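Side-chain contact in 4-oxalmesaconate hydratase (Pseudomonas putida, PDB 5CGZ), which catalyses the zinc-dependent hydration of the enol form of oxalomesaconic acid in the breakdown of gallate: residues A31-C36 against R103-E108. Sequence-based numbering, arbitrary orientation.
Sequences AMHVVC and RRVQPE
H33, on the strand 31-36 of the Rossmann-like sheet, meets the C-terminal end of the helix 92-105 through two neighbours, V105 and R104. The closer-packed half is apolar: V105 lays its CG2 methyl obliquely against the imidazole, 4.0 Å from H33 CD2 and 4.1 Å from H33 CB, while V101 and L5 also touch the histidine. With CG anti to the backbone N (chi1 -174°), the ring stands out from the strand, CD2 against V105 and NE2 beside R104. On the outer, looser side R104 bends at chi3 (79°) and brings NH2 to 3.6 Å from H33 NE2, which lies at the guanidinium's edge, in its plane; the imidazole plane is turned 84° from it. That approach is too long to be a bond; E79 OE1, on the adjacent strand 76-80, joins the pair, hydrogen-bonded to H33 NE2 and in a salt bridge with R104 NH2, which also hydrogen-bonds a glycerol, probably from the crystallisation liquor. At the other ring nitrogen, ND1 bonds to S77 OG, fixing the ring's rotation. Cut back to an alanine, this position would probably open a gap beside V105 CG2 and deprive E79 and S77 of their imidazole partner. A carboxylate at NE2 implies a proton there, and E79 probably offsets the charge of R104, letting the guanidinium sit beside the imidazole.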
# COMPACT_ATOMS: atom_id res chain seq x y z
N ALA A 31 -22.83 -12.79 26.52
CA ALA A 31 -22.81 -14.21 26.20
C ALA A 31 -21.83 -14.40 25.05
O ALA A 31 -22.15 -14.14 23.89
CB ALA A 31 -24.20 -14.72 25.83
N MET A 32 -20.61 -14.81 25.40
CA MET A 32 -19.57 -15.00 24.41
C MET A 32 -19.68 -16.39 23.80
O MET A 32 -19.69 -17.38 24.52
CB MET A 32 -18.19 -14.80 25.04
CG MET A 32 -17.95 -13.38 25.58
SD MET A 32 -18.10 -12.10 24.30
CE MET A 32 -16.91 -12.70 23.10
N HIS A 33 -19.78 -16.45 22.47
CA HIS A 33 -19.83 -17.73 21.77
C HIS A 33 -18.65 -17.91 20.83
O HIS A 33 -18.31 -17.01 20.06
CB HIS A 33 -21.13 -17.87 20.99
CG HIS A 33 -21.31 -19.23 20.36
ND1 HIS A 33 -21.36 -20.39 21.11
CD2 HIS A 33 -21.42 -19.61 19.07
CE1 HIS A 33 -21.50 -21.42 20.30
NE2 HIS A 33 -21.54 -20.98 19.06
N VAL A 34 -18.04 -19.09 20.86
CA VAL A 34 -16.91 -19.42 20.01
C VAL A 34 -17.28 -20.53 19.02
O VAL A 34 -17.79 -21.58 19.42
CB VAL A 34 -15.69 -19.87 20.84
CG1 VAL A 34 -14.53 -20.30 19.94
CG2 VAL A 34 -15.26 -18.75 21.77
N VAL A 35 -17.04 -20.28 17.74
CA VAL A 35 -17.08 -21.34 16.74
C VAL A 35 -15.65 -21.73 16.37
O VAL A 35 -14.87 -20.89 15.89
CB VAL A 35 -17.82 -20.92 15.46
CG1 VAL A 35 -17.67 -22.00 14.39
CG2 VAL A 35 -19.28 -20.64 15.73
N CYS A 36 -15.30 -23.00 16.59
CA CYS A 36 -14.05 -23.57 16.09
C CYS A 36 -14.32 -24.35 14.82
O CYS A 36 -14.97 -25.40 14.86
CB CYS A 36 -13.41 -24.49 17.13
SG CYS A 36 -12.98 -23.70 18.68
N ARG A 103 -27.40 -15.61 13.09
CA ARG A 103 -28.82 -15.34 13.29
C ARG A 103 -29.25 -15.70 14.73
O ARG A 103 -30.06 -15.01 15.34
CB ARG A 103 -29.67 -16.10 12.26
CG ARG A 103 -29.62 -15.54 10.83
CD ARG A 103 -30.51 -14.32 10.72
NE ARG A 103 -30.47 -13.66 9.42
CZ ARG A 103 -31.25 -13.96 8.38
NH1 ARG A 103 -32.13 -14.95 8.47
NH2 ARG A 103 -31.14 -13.27 7.24
N ARG A 104 -28.67 -16.77 15.27
CA ARG A 104 -29.00 -17.21 16.62
C ARG A 104 -28.33 -16.36 17.70
O ARG A 104 -28.95 -15.97 18.68
CB ARG A 104 -28.60 -18.68 16.79
CG ARG A 104 -28.92 -19.26 18.15
CD ARG A 104 -28.46 -20.71 18.26
NE ARG A 104 -27.02 -20.84 18.49
CZ ARG A 104 -26.17 -21.39 17.63
NH1 ARG A 104 -26.60 -21.87 16.47
NH2 ARG A 104 -24.88 -21.46 17.94
N VAL A 105 -27.05 -16.08 17.52
CA VAL A 105 -26.29 -15.36 18.53
C VAL A 105 -26.53 -13.85 18.49
O VAL A 105 -26.51 -13.18 19.53
CB VAL A 105 -24.77 -15.65 18.37
CG1 VAL A 105 -23.95 -14.72 19.28
CG2 VAL A 105 -24.48 -17.12 18.66
N GLN A 106 -26.78 -13.31 17.30
CA GLN A 106 -26.93 -11.87 17.11
C GLN A 106 -25.78 -11.09 17.77
O GLN A 106 -26.00 -10.20 18.59
CB GLN A 106 -28.28 -11.40 17.68
CG GLN A 106 -29.50 -11.98 16.95
CD GLN A 106 -29.79 -11.27 15.64
OE1 GLN A 106 -29.42 -10.11 15.46
NE2 GLN A 106 -30.44 -11.96 14.71
N PRO A 107 -24.53 -11.41 17.40
CA PRO A 107 -23.38 -10.83 18.12
C PRO A 107 -23.25 -9.32 17.95
O PRO A 107 -23.60 -8.78 16.89
CB PRO A 107 -22.19 -11.56 17.51
CG PRO A 107 -22.65 -11.92 16.11
CD PRO A 107 -24.12 -12.24 16.26
N GLU A 108 -22.73 -8.64 18.97
CA GLU A 108 -22.45 -7.21 18.90
C GLU A 108 -21.14 -6.94 18.19
O GLU A 108 -20.92 -5.84 17.68
CB GLU A 108 -22.40 -6.59 20.29
CG GLU A 108 -23.76 -6.39 20.94
CD GLU A 108 -23.65 -5.67 22.28
OE1 GLU A 108 -22.60 -5.00 22.53
OE2 GLU A 108 -24.60 -5.76 23.07